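Local coordinates for ADP-ribosyltransferase (Staphylococcus aureus, PDB 1OJQ), which binds NAD+ and, as an exoenzyme of the C3 type, probably transfers its ADP-ribose group to a target protein, at residues G52-L57 and E63-L68; L89-S94 and N124-R129; G192-S197 and I203-V208. One frame throughout, in Å; residues are numbered along the deposited sequence. Where two conformers were deposited one is given.

Interaction 1: residues G52-L57 and E63-L68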
ATOM      1  N   GLY A  52       9.226  14.193  -3.266  1.00 11.03           N
ATOM      2  CA  GLY A  52      10.202  13.304  -2.644  1.00  9.53           C
ATOM      3  C   GLY A  52      11.508  13.964  -2.256  1.00 12.45           C
ATOM      4  O   GLY A  52      12.404  13.300  -1.725  1.00 11.41           O
ATOM      5  N   ASP A  53      11.668  15.265  -2.475  1.00  8.16           N
ATOM      6  CA  ASP A  53      12.940  15.904  -2.126  1.00  9.41           C
ATOM      7  C   ASP A  53      12.944  16.294  -0.652  1.00  8.86           C
ATOM      8  O   ASP A  53      12.399  17.323  -0.283  1.00  9.54           O
ATOM      9  CB  ASP A  53      13.210  17.133  -2.999  1.00  8.05           C
ATOM     10  CG  ASP A  53      14.486  17.861  -2.606  1.00 13.83           C
ATOM     11  OD1 ASP A  53      15.314  17.325  -1.837  1.00 13.56           O
ATOM     12  OD2 ASP A  53      14.668  18.990  -3.091  1.00 14.75           O
ATOM     13  N   VAL A  54      13.572  15.456   0.176  1.00  9.20           N
ATOM     14  CA  VAL A  54      13.543  15.686   1.620  1.00  9.83           C
ATOM     15  C   VAL A  54      14.118  17.051   1.935  1.00 10.70           C
ATOM     16  O   VAL A  54      13.744  17.696   2.918  1.00 12.82           O
ATOM     17  CB  VAL A  54      14.328  14.580   2.344  1.00 13.98           C
ATOM     18  CG1 VAL A  54      15.817  14.687   2.027  1.00 10.99           C
ATOM     19  CG2 VAL A  54      14.122  14.624   3.848  1.00 15.25           C
ATOM     20  N   ASN A  55      15.043  17.533   1.092  1.00  9.41           N
ATOM     21  CA  ASN A  55      15.687  18.799   1.428  1.00 14.65           C
ATOM     22  C   ASN A  55      14.750  19.997   1.253  1.00 12.33           C
ATOM     23  O   ASN A  55      15.179  21.126   1.493  1.00 20.66           O
ATOM     24  CB  ASN A  55      16.961  19.035   0.611  1.00  9.42           C
ATOM     25  CG  ASN A  55      18.083  18.095   1.004  1.00 18.44           C
ATOM     26  OD1 ASN A  55      18.015  17.348   1.994  1.00 15.99           O
ATOM     27  ND2 ASN A  55      19.161  18.112   0.208  1.00 16.32           N
ATOM     28  N   LYS A  56      13.514  19.771   0.845  1.00 11.11           N
ATOM     29  CA  LYS A  56      12.514  20.815   0.731  1.00  8.61           C
ATOM     30  C   LYS A  56      11.572  20.858   1.914  1.00 12.93           C
ATOM     31  O   LYS A  56      10.695  21.718   2.005  1.00 14.25           O
ATOM     32  CB  LYS A  56      11.674  20.581  -0.541  1.00 13.21           C
ATOM     33  CG  LYS A  56      12.428  20.912  -1.832  1.00 13.19           C
ATOM     34  CD  LYS A  56      11.471  20.941  -3.020  1.00 16.75           C
ATOM     35  CE  LYS A  56      12.166  21.288  -4.332  1.00 18.98           C
ATOM     36  NZ  LYS A  56      13.029  20.170  -4.818  1.00 13.66           N
ATOM     37  N   LEU A  57      11.713  19.930   2.848  1.00 12.00           N
ATOM     38  CA  LEU A  57      10.758  19.840   3.948  1.00 10.58           C
ATOM     39  C   LEU A  57      11.149  20.694   5.150  1.00  7.54           C
ATOM     40  O   LEU A  57      12.301  21.109   5.261  1.00 11.13           O
ATOM     41  CB  LEU A  57      10.623  18.380   4.399  1.00  8.95           C
ATOM     42  CG  LEU A  57      10.327  17.417   3.238  1.00 17.48           C
ATOM     43  CD1 LEU A  57      10.023  16.016   3.738  1.00  9.93           C
ATOM     44  CD2 LEU A  57       9.195  17.971   2.383  1.00 13.68           C
ATOM     45  N   GLU A  63      13.345  15.411   9.898  1.00  5.27           N
ATOM     46  CA  GLU A  63      13.851  14.485  10.919  1.00  6.43           C
ATOM     47  C   GLU A  63      12.970  13.251  10.995  1.00  6.37           C
ATOM     48  O   GLU A  63      13.454  12.132  11.159  1.00  6.34           O
ATOM     49  CB  GLU A  63      13.915  15.202  12.279  1.00  6.62           C
ATOM     50  CG  GLU A  63      14.200  14.276  13.440  1.00  9.49           C
ATOM     51  CD  GLU A  63      14.558  14.974  14.749  1.00  8.64           C
ATOM     52  OE1 GLU A  63      14.696  16.208  14.844  1.00 10.27           O
ATOM     53  OE2 GLU A  63      14.746  14.243  15.751  1.00 10.77           O
ATOM     54  N   GLN A  64      11.660  13.470  10.860  1.00  6.91           N
ATOM     55  CA  GLN A  64      10.718  12.354  10.881  1.00  5.45           C
ATOM     56  C   GLN A  64      10.870  11.436   9.672  1.00  4.97           C
ATOM     57  O   GLN A  64      10.762  10.222   9.838  1.00  5.76           O
ATOM     58  CB  GLN A  64       9.299  12.925  10.967  1.00  9.18           C
ATOM     59  CG  GLN A  64       9.034  13.395  12.415  1.00  7.63           C
ATOM     60  CD  GLN A  64       7.732  14.167  12.503  1.00 11.02           C
ATOM     61  OE1 GLN A  64       6.745  13.764  11.886  1.00 11.40           O
ATOM     62  NE2 GLN A  64       7.724  15.276  13.238  1.00 12.73           N
ATOM     63  N   VAL A  65      11.129  12.035   8.506  1.00  6.34           N
ATOM     64  CA  VAL A  65      11.378  11.243   7.292  1.00  6.56           C
ATOM     65  C   VAL A  65      12.687  10.469   7.395  1.00  5.57           C
ATOM     66  O   VAL A  65      12.674   9.268   7.086  1.00  7.12           O
ATOM     67  CB  VAL A  65      11.365  12.126   6.026  1.00  5.31           C
ATOM     68  CG1 VAL A  65      11.927  11.363   4.842  1.00  4.60           C
ATOM     69  CG2 VAL A  65       9.929  12.614   5.811  1.00  8.29           C
ATOM     70  N   ARG A  66      13.793  11.089   7.803  1.00  6.38           N
ATOM     71  CA  ARG A  66      15.011  10.280   7.971  1.00  6.99           C
ATOM     72  C   ARG A  66      14.776   9.115   8.922  1.00  9.11           C
ATOM     73  O   ARG A  66      15.233   7.982   8.710  1.00  7.52           O
ATOM     74  CB  ARG A  66      16.154  11.166   8.481  1.00  7.96           C
ATOM     75  CG  ARG A  66      16.777  11.981   7.327  1.00 10.20           C
ATOM     76  CD  ARG A  66      17.958  12.793   7.824  1.00  7.94           C
ATOM     77  NE  ARG A  66      17.591  13.883   8.731  1.00  9.97           N
ATOM     78  CZ  ARG A  66      17.291  15.097   8.283  1.00  7.97           C
ATOM     79  NH1 ARG A  66      17.308  15.359   6.986  1.00  8.71           N
ATOM     80  NH2 ARG A  66      16.972  16.046   9.160  1.00  9.84           N
ATOM     81  N   GLN A  67      14.048   9.401  10.012  1.00  5.55           N
ATOM     82  CA  GLN A  67      13.755   8.368  10.995  1.00  5.58           C
ATOM     83  C   GLN A  67      12.937   7.243  10.376  1.00  9.21           C
ATOM     84  O   GLN A  67      13.352   6.088  10.521  1.00  8.93           O
ATOM     85  CB  GLN A  67      13.031   8.977  12.209  1.00  5.93           C
ATOM     86  CG  GLN A  67      12.563   7.959  13.232  1.00  6.09           C
ATOM     87  CD  GLN A  67      13.622   7.089  13.841  1.00  8.34           C
ATOM     88  OE1 GLN A  67      13.627   5.855  13.684  1.00 16.59           O
ATOM     89  NE2 GLN A  67      14.558   7.667  14.567  1.00  4.41           N
ATOM     90  N   LEU A  68      11.802   7.554   9.735  1.00  6.21           N
ATOM     91  CA  LEU A  68      10.936   6.452   9.244  1.00  5.23           C
ATOM     92  C   LEU A  68      11.640   5.678   8.138  1.00  6.41           C
ATOM     93  O   LEU A  68      11.484   4.464   8.032  1.00  6.22           O
ATOM     94  CB  LEU A  68       9.582   6.987   8.787  1.00  7.34           C
ATOM     95  CG  LEU A  68       8.434   5.981   8.649  1.00 12.02           C
ATOM     96  CD1 LEU A  68       8.205   5.166   9.919  1.00 10.27           C
ATOM     97  CD2 LEU A  68       7.127   6.662   8.260  1.00 12.44           C
TER
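Val65 meets Val54 with one methyl and Leu57 with the other. The two valine side chains pass each other running in opposing senses, and Val54 CG2 lies 4.1 Å from Val65 CG1. In Val54, chi1 68° places CG1 between the backbone N and the carbonyl carbon, which leaves CG2 anti to N; in Val65, chi1 167° makes CG1 itself the anti methyl. Leu57 comes in differently. Its side chain crosses that of Val65 at about a right angle, and Leu57 CD1 reaches Val65 CG2 at 4.0 Å. Val65 is thus forked over the two apolar side chains of residues 52-57, and no hydrogen bond joins the segments.

The arrangement belongs to a helix-loop-helix connection. Residues 52-57 follow helix 41-49; they include a short 3-10 segment at 54-56 and pack against helix 59-73, on which Val65 sits. Leu47 of helix 41-49 touches both Leu57 and Val65, and Gln62 touches both Val54 and Leu57.

Away from Val65, the loop carries its own polar bonds. Asp53 forms an Asx turn: its OD1 accepts from Asn55 N at 2.9 Å, and the N-H comes from above the carboxylate plane. The other oxygen, Asp53 OD2, uses its anti lone pair in a salt bridge to Lys56 NZ, 2.7 Å away. Both carboxylate oxygens are therefore engaged by residues of the same segment. The backbone adds Lys56 N to Asp53 O at 2.9 Å and Leu57 N to Val54 O at 3.0 Å. At the first residue of 52-57, Gly52 O accepts a hydrogen bond from Arg185 NH1.

Interaction 2: residues L89-S94 and N124-R129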
ATOM      1  N   LEU A  89     -12.824   5.007  -5.031  1.00 10.71           N
ATOM      2  CA  LEU A  89     -12.667   5.215  -6.473  1.00 11.37           C
ATOM      3  C   LEU A  89     -11.866   6.454  -6.831  1.00 15.98           C
ATOM      4  O   LEU A  89     -11.366   6.550  -7.965  1.00 22.31           O
ATOM      5  CB  LEU A  89     -14.042   5.296  -7.130  1.00 19.70           C
ATOM      6  CG  LEU A  89     -14.896   4.045  -7.211  1.00 17.92           C
ATOM      7  CD1 LEU A  89     -16.207   4.383  -7.918  1.00 22.91           C
ATOM      8  CD2 LEU A  89     -14.201   2.893  -7.926  1.00 16.59           C
ATOM      9  N   ASP A  90     -11.699   7.428  -5.930  1.00 15.30           N
ATOM     10  CA  ASP A  90     -10.989   8.656  -6.298  1.00 19.56           C
ATOM     11  C   ASP A  90      -9.514   8.384  -6.530  1.00 19.41           C
ATOM     12  O   ASP A  90      -8.786   9.214  -7.069  1.00 16.91           O
ATOM     13  CB  ASP A  90     -11.146   9.759  -5.252  1.00 20.48           C
ATOM     14  CG  ASP A  90     -10.701   9.342  -3.870  1.00 31.99           C
ATOM     15  OD1 ASP A  90      -9.821   8.467  -3.750  1.00 42.33           O
ATOM     16  OD2 ASP A  90     -11.245   9.895  -2.887  1.00 71.36           O
ATOM     17  N   TYR A  91      -9.050   7.197  -6.146  1.00 13.05           N
ATOM     18  CA  TYR A  91      -7.728   6.745  -6.580  1.00 12.72           C
ATOM     19  C   TYR A  91      -7.617   6.834  -8.103  1.00 12.10           C
ATOM     20  O   TYR A  91      -6.495   7.040  -8.592  1.00 16.29           O
ATOM     21  CB  TYR A  91      -7.486   5.320  -6.096  1.00 12.92           C
ATOM     22  CG  TYR A  91      -6.316   4.592  -6.721  1.00 14.95           C
ATOM     23  CD1 TYR A  91      -5.026   4.823  -6.275  1.00 17.83           C
ATOM     24  CD2 TYR A  91      -6.530   3.678  -7.743  1.00 16.75           C
ATOM     25  CE1 TYR A  91      -3.988   4.135  -6.875  1.00 24.20           C
ATOM     26  CE2 TYR A  91      -5.500   2.985  -8.349  1.00 16.80           C
ATOM     27  CZ  TYR A  91      -4.226   3.237  -7.889  1.00 26.44           C
ATOM     28  OH  TYR A  91      -3.159   2.565  -8.460  1.00 30.14           O
ATOM     29  N   LEU A  92      -8.710   6.671  -8.841  1.00 11.43           N
ATOM     30  CA  LEU A  92      -8.643   6.655 -10.311  1.00 12.27           C
ATOM     31  C   LEU A  92      -8.725   8.034 -10.927  1.00 13.70           C
ATOM     32  O   LEU A  92      -8.748   8.207 -12.152  1.00 15.97           O
ATOM     33  CB  LEU A  92      -9.785   5.800 -10.868  1.00 11.26           C
ATOM     34  CG  LEU A  92      -9.819   4.352 -10.364  1.00  9.79           C
ATOM     35  CD1 LEU A  92     -11.085   3.670 -10.856  1.00 10.27           C
ATOM     36  CD2 LEU A  92      -8.563   3.587 -10.770  1.00 12.51           C
ATOM     37  N   SER A  93      -8.772   9.074 -10.101  1.00 11.58           N
ATOM     38  CA  SER A  93      -9.080  10.392 -10.662  1.00 15.98           C
ATOM     39  C   SER A  93      -7.866  10.969 -11.367  1.00 21.01           C
ATOM     40  O   SER A  93      -7.930  11.969 -12.076  1.00 17.55           O
ATOM     41  CB  SER A  93      -9.597  11.327  -9.557  1.00 18.17           C
ATOM     42  OG  SER A  93      -8.494  11.895  -8.862  1.00 22.86           O
ATOM     43  N   SER A  94      -6.709  10.319 -11.208  1.00 17.45           N
ATOM     44  CA  SER A  94      -5.578  10.850 -11.981  1.00 22.44           C
ATOM     45  C   SER A  94      -5.064   9.867 -13.019  1.00 25.59           C
ATOM     46  O   SER A  94      -3.934   9.976 -13.499  1.00 41.30           O
ATOM     47  CB  SER A  94      -4.443  11.248 -11.028  1.00 31.62           C
ATOM     48  N   ASN A 124      -6.882  -1.315 -19.999  1.00 10.66           N
ATOM     49  CA  ASN A 124      -6.202  -0.810 -21.189  1.00 15.14           C
ATOM     50  C   ASN A 124      -5.388   0.434 -20.857  1.00 11.85           C
ATOM     51  O   ASN A 124      -4.304   0.619 -21.419  1.00 13.47           O
ATOM     52  CB  ASN A 124      -7.205  -0.517 -22.313  1.00 16.31           C
ATOM     53  CG  ASN A 124      -6.516   0.261 -23.426  1.00 25.40           C
ATOM     54  OD1 ASN A 124      -6.513   1.490 -23.424  1.00 28.20           O
ATOM     55  ND2 ASN A 124      -5.927  -0.495 -24.344  1.00 24.22           N
ATOM     56  N   LEU A 125      -5.841   1.279 -19.945  1.00  9.48           N
ATOM     57  CA  LEU A 125      -5.165   2.507 -19.547  1.00  8.23           C
ATOM     58  C   LEU A 125      -4.136   2.333 -18.427  1.00 11.83           C
ATOM     59  O   LEU A 125      -3.275   3.213 -18.254  1.00  9.94           O
ATOM     60  CB  LEU A 125      -6.199   3.550 -19.084  1.00  8.63           C
ATOM     61  CG  LEU A 125      -7.189   3.967 -20.180  1.00 14.28           C
ATOM     62  CD1 LEU A 125      -8.221   4.921 -19.592  1.00 15.64           C
ATOM     63  CD2 LEU A 125      -6.440   4.562 -21.366  1.00 10.66           C
ATOM     64  N   MET A 126      -4.197   1.234 -17.661  1.00  7.33           N
ATOM     65  CA  MET A 126      -3.193   1.130 -16.595  1.00  6.98           C
ATOM     66  C   MET A 126      -2.172   0.018 -16.826  1.00  6.47           C
ATOM     67  O   MET A 126      -1.085   0.069 -16.223  1.00  6.60           O
ATOM     68  CB  MET A 126      -3.901   0.935 -15.248  1.00  8.77           C
ATOM     69  CG  MET A 126      -4.923   2.020 -14.939  1.00  7.21           C
ATOM     70  SD  MET A 126      -5.631   1.710 -13.288  1.00 12.15           S
ATOM     71  CE  MET A 126      -4.130   1.877 -12.300  1.00 12.78           C
ATOM     72  N   ASN A 127      -2.469  -0.973 -17.657  1.00  3.79           N
ATOM     73  CA  ASN A 127      -1.501  -2.069 -17.771  1.00  6.89           C
ATOM     74  C   ASN A 127      -0.173  -1.583 -18.339  1.00  5.67           C
ATOM     75  O   ASN A 127      -0.099  -0.654 -19.146  1.00  6.49           O
ATOM     76  CB  ASN A 127      -2.054  -3.213 -18.627  1.00 12.94           C
ATOM     77  CG  ASN A 127      -1.804  -2.958 -20.101  1.00 17.81           C
ATOM     78  OD1 ASN A 127      -0.722  -3.292 -20.609  1.00 16.46           O
ATOM     79  ND2 ASN A 127      -2.806  -2.371 -20.745  1.00 14.26           N
ATOM     80  N   SER A 128       0.872  -2.248 -17.855  1.00  5.25           N
ATOM     81  CA  SER A 128       2.231  -1.938 -18.242  1.00  6.26           C
ATOM     82  C   SER A 128       2.650  -0.520 -17.859  1.00 13.96           C
ATOM     83  O   SER A 128       3.626  -0.031 -18.451  1.00 18.52           O
ATOM     84  CB  SER A 128       2.407  -2.150 -19.755  1.00  7.12           C
ATOM     85  OG  SER A 128       2.021  -3.459 -20.163  1.00  9.32           O
ATOM     86  N   ARG A 129       1.991   0.169 -16.943  1.00  8.47           N
ATOM     87  CA  ARG A 129       2.415   1.484 -16.486  1.00  7.31           C
ATOM     88  C   ARG A 129       2.970   1.398 -15.064  1.00  9.31           C
ATOM     89  O   ARG A 129       2.473   0.638 -14.230  1.00  8.75           O
ATOM     90  CB  ARG A 129       1.294   2.525 -16.479  1.00  6.66           C
ATOM     91  CG  ARG A 129       0.574   2.627 -17.812  0.50 23.77           C
ATOM     92  CD  ARG A 129      -0.275   3.889 -17.968  0.50 12.24           C
ATOM     93  NE  ARG A 129      -0.284   4.209 -19.408  0.50 15.85           N
ATOM     94  CZ  ARG A 129       0.126   5.378 -19.882  0.50 15.96           C
ATOM     95  NH1 ARG A 129       0.549   6.294 -19.029  0.50 12.67           N
ATOM     96  NH2 ARG A 129       0.107   5.626 -21.178  0.50 25.79           N
TER
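Leu92 and Met126, which both take part in the contact, have CA atoms 10.0 Å apart, so the 3-10 segment 89-92 and the end of helix 116-126 meet through long side chains alone. This is a loop-to-helix contact beside the mixed sheet of the ADP-ribosyltransferase fold. Asp90, an NAD+-binding residue, lies in the same 3-10 segment.

Met126 carries the contact. Its chain runs extended through chi2 and then bends at chi3 (62°), which turns CE toward Tyr91. The two side chains cross obliquely, and Met126 CE lies 4.3 Å from Tyr91 CE2. Leu92 touches the sulfur instead: Leu92 CD2 is 4.3 Å from Met126 SD. Ile205 of strand 203-209 packs against both Tyr91 and Met126, and Ile152 of the neighbouring strand touches Tyr91 and Leu92.

After Met126 the chain leaves the helix through a type II beta turn, closed by Arg129 N to Met126 O at 3.2 Å. In this turn Ser128 OG donates to Asn127 OD1 at 2.8 Å. The phenol end of Tyr91 is hydrogen-bonded to Tyr189 OH, and Tyr91 OH also lies 4.0 Å from Met126 CE.

Interaction 3: residues G192-S197 and I203-V208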
ATOM      1  N   GLY A 192       0.140  -5.055 -13.829  1.00  5.86           N
ATOM      2  CA  GLY A 192      -0.011  -6.209 -14.692  1.00  7.77           C
ATOM      3  C   GLY A 192      -1.404  -6.270 -15.310  1.00 13.12           C
ATOM      4  O   GLY A 192      -1.564  -6.553 -16.503  1.00 13.47           O
ATOM      5  N   SER A 193      -2.439  -6.015 -14.499  1.00  6.82           N
ATOM      6  CA  SER A 193      -3.799  -6.131 -15.009  1.00  4.71           C
ATOM      7  C   SER A 193      -4.778  -5.422 -14.079  1.00  8.68           C
ATOM      8  O   SER A 193      -4.462  -5.191 -12.919  1.00  8.48           O
ATOM      9  CB  SER A 193      -4.226  -7.601 -15.091  1.00  9.25           C
ATOM     10  OG  SER A 193      -4.314  -8.219 -13.802  1.00 12.54           O
ATOM     11  N   VAL A 194      -5.942  -5.137 -14.641  1.00  6.48           N
ATOM     12  CA  VAL A 194      -7.094  -4.644 -13.898  1.00  4.72           C
ATOM     13  C   VAL A 194      -8.283  -5.540 -14.205  1.00 10.74           C
ATOM     14  O   VAL A 194      -8.724  -5.575 -15.360  1.00 13.96           O
ATOM     15  CB  VAL A 194      -7.456  -3.186 -14.238  1.00  3.96           C
ATOM     16  CG1 VAL A 194      -8.605  -2.757 -13.320  1.00  4.44           C
ATOM     17  CG2 VAL A 194      -6.259  -2.277 -14.109  1.00  8.25           C
ATOM     18  N   LYS A 195      -8.792  -6.254 -13.211  1.00  6.72           N
ATOM     19  CA  LYS A 195      -9.870  -7.213 -13.395  1.00 10.64           C
ATOM     20  C   LYS A 195     -10.989  -7.024 -12.370  1.00  9.97           C
ATOM     21  O   LYS A 195     -10.798  -6.389 -11.336  1.00 12.05           O
ATOM     22  CB  LYS A 195      -9.337  -8.635 -13.247  1.00 14.38           C
ATOM     23  CG  LYS A 195      -8.177  -9.033 -14.148  1.00 14.45           C
ATOM     24  CD  LYS A 195      -7.872 -10.519 -13.880  1.00 11.64           C
ATOM     25  CE  LYS A 195      -6.835 -11.061 -14.847  1.00 12.90           C
ATOM     26  NZ  LYS A 195      -7.210 -10.846 -16.280  1.00 16.17           N
ATOM     27  N   LEU A 196     -12.158  -7.595 -12.644  1.00 10.53           N
ATOM     28  CA  LEU A 196     -13.219  -7.644 -11.651  1.00  9.71           C
ATOM     29  C   LEU A 196     -13.049  -8.854 -10.747  1.00 12.48           C
ATOM     30  O   LEU A 196     -12.536  -9.882 -11.200  1.00 17.73           O
ATOM     31  CB  LEU A 196     -14.605  -7.710 -12.318  1.00 12.34           C
ATOM     32  CG  LEU A 196     -15.089  -6.316 -12.769  1.00 12.80           C
ATOM     33  CD1 LEU A 196     -16.272  -6.415 -13.714  1.00 16.42           C
ATOM     34  CD2 LEU A 196     -15.406  -5.461 -11.557  1.00 20.21           C
ATOM     35  N   SER A 197     -13.458  -8.732  -9.505  1.00 13.28           N
ATOM     36  CA  SER A 197     -13.391  -9.714  -8.446  1.00 18.31           C
ATOM     37  C   SER A 197     -14.084 -11.026  -8.764  1.00 42.24           C
ATOM     38  O   SER A 197     -14.153 -11.512  -9.886  1.00 80.42           O
ATOM     39  CB  SER A 197     -14.086  -9.131  -7.197  1.00 26.26           C
ATOM     40  OG  SER A 197     -15.412  -8.761  -7.587  1.00 21.34           O
ATOM     41  N   ILE A 203     -12.895  -4.111  -7.811  1.00  8.26           N
ATOM     42  CA  ILE A 203     -11.955  -3.981  -8.919  1.00  5.14           C
ATOM     43  C   ILE A 203     -10.548  -4.313  -8.430  1.00  9.74           C
ATOM     44  O   ILE A 203     -10.028  -3.659  -7.526  1.00 11.63           O
ATOM     45  CB  ILE A 203     -12.024  -2.568  -9.524  1.00  6.56           C
ATOM     46  CG1 ILE A 203     -13.440  -2.216  -9.999  1.00  7.66           C
ATOM     47  CG2 ILE A 203     -11.023  -2.388 -10.660  1.00  7.72           C
ATOM     48  CD1 ILE A 203     -13.652  -0.729 -10.232  1.00  8.73           C
ATOM     49  N   ILE A 204      -9.904  -5.323  -9.030  1.00  7.34           N
ATOM     50  CA  ILE A 204      -8.573  -5.701  -8.556  1.00  6.88           C
ATOM     51  C   ILE A 204      -7.494  -5.266  -9.543  1.00  9.92           C
ATOM     52  O   ILE A 204      -7.471  -5.648 -10.722  1.00  8.95           O
ATOM     53  CB  ILE A 204      -8.521  -7.218  -8.298  1.00  6.68           C
ATOM     54  CG1 ILE A 204      -9.607  -7.708  -7.318  1.00 12.15           C
ATOM     55  CG2 ILE A 204      -7.134  -7.645  -7.819  1.00 10.80           C
ATOM     56  CD1 ILE A 204      -9.436  -9.148  -6.895  1.00 33.20           C
ATOM     57  N   ILE A 205      -6.581  -4.420  -9.068  1.00  4.83           N
ATOM     58  CA  ILE A 205      -5.428  -3.968  -9.830  1.00  4.72           C
ATOM     59  C   ILE A 205      -4.215  -4.751  -9.333  1.00 10.50           C
ATOM     60  O   ILE A 205      -3.832  -4.577  -8.173  1.00  6.06           O
ATOM     61  CB  ILE A 205      -5.169  -2.454  -9.675  1.00 12.85           C
ATOM     62  CG1 ILE A 205      -6.399  -1.605 -10.008  1.00  6.81           C
ATOM     63  CG2 ILE A 205      -3.938  -2.031 -10.480  1.00  9.63           C
ATOM     64  CD1 ILE A 205      -6.339  -0.158  -9.578  1.00 10.51           C
ATOM     65  N   THR A 206      -3.663  -5.632 -10.164  1.00  8.94           N
ATOM     66  CA  THR A 206      -2.528  -6.460  -9.759  1.00  6.89           C
ATOM     67  C   THR A 206      -1.250  -5.828 -10.281  1.00  7.99           C
ATOM     68  O   THR A 206      -1.213  -5.440 -11.450  1.00  8.56           O
ATOM     69  CB  THR A 206      -2.635  -7.893 -10.288  1.00  9.15           C
ATOM     70  OG1 THR A 206      -3.847  -8.490  -9.788  1.00  8.49           O
ATOM     71  CG2 THR A 206      -1.440  -8.711  -9.807  1.00  6.50           C
ATOM     72  N   ALA A 207      -0.228  -5.669  -9.454  1.00  4.54           N
ATOM     73  CA  ALA A 207       0.991  -4.988  -9.880  1.00  4.58           C
ATOM     74  C   ALA A 207       2.234  -5.564  -9.205  1.00  9.97           C
ATOM     75  O   ALA A 207       2.167  -6.230  -8.165  1.00  9.39           O
ATOM     76  CB  ALA A 207       0.874  -3.493  -9.567  1.00  6.98           C
ATOM     77  N   VAL A 208       3.387  -5.275  -9.788  1.00  7.53           N
ATOM     78  CA  VAL A 208       4.666  -5.702  -9.234  1.00  7.17           C
ATOM     79  C   VAL A 208       5.509  -4.519  -8.764  1.00  9.67           C
ATOM     80  O   VAL A 208       5.786  -3.620  -9.554  1.00  6.38           O
ATOM     81  CB  VAL A 208       5.447  -6.486 -10.304  1.00 10.65           C
ATOM     82  CG1 VAL A 208       6.757  -7.012  -9.736  1.00 11.09           C
ATOM     83  CG2 VAL A 208       4.552  -7.611 -10.800  1.00 14.57           C
TER
HETATM   84  O   HOH W   1      -6.034  -7.943 -11.409  1.00  9.98           O
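With chi1 -176°, Val194 places CG1 opposite its backbone N, where it meets Ile203 CG2 at 3.6 Å. Ile205 has chi1 -54°, which sets its CG1 beside Val194; these two side chains lie alongside each other and point the same way. Leu196 CD2 closes the row against Ile203 CG1 at 4.1 Å. Helix 116-126 covers this face, with Val119 against Val194 and Leu196.

Ser193, Lys195, Ile204 and Thr206 occupy the other face. There a water bridges Ser193 OG and Thr206 OG1, and it also donates to Ile204 O. That carbonyl oxygen therefore has two donors, the water and Lys195 N, the latter at 2.9 Å. The return bond, Ile204 N to Lys195 O, is 2.7 Å long and nearly straight at 165°. Thr206 N likewise donates a hydrogen bond to Ser193 O at 2.9 Å.

Thr206 O accepts twice, from Gly192 N at 2.8 Å and weakly from Ser193 N. Two residues facing one make this a classic beta bulge. The bulge lies in strand 187-196 of an antiparallel beta hairpin with strand 203-209, within the mixed sheet where strand 203-209 also pairs with strand 152-158.

The three contacts follow one another along the chain; none nests in or crosses another. Interaction 1 comes first and closes a short loop, folding the connection after helix 41-49 onto helix 59-73. Interaction 2 closes a longer one, bringing the segment after strand 81-87 to the end of helix 116-126. Interaction 3 closes the hairpin of strands 187-196 and 203-209. Interactions 2 and 3 touch and share an apolar layer: Tyr91 CE2 lies 3.5 Å from Ile205 CD1, and Met126 SD lies 4.1 Å from Val194 CG2. Interaction 1 stands apart, its centre about 32 Å from that of interaction 3, across the chain's centre.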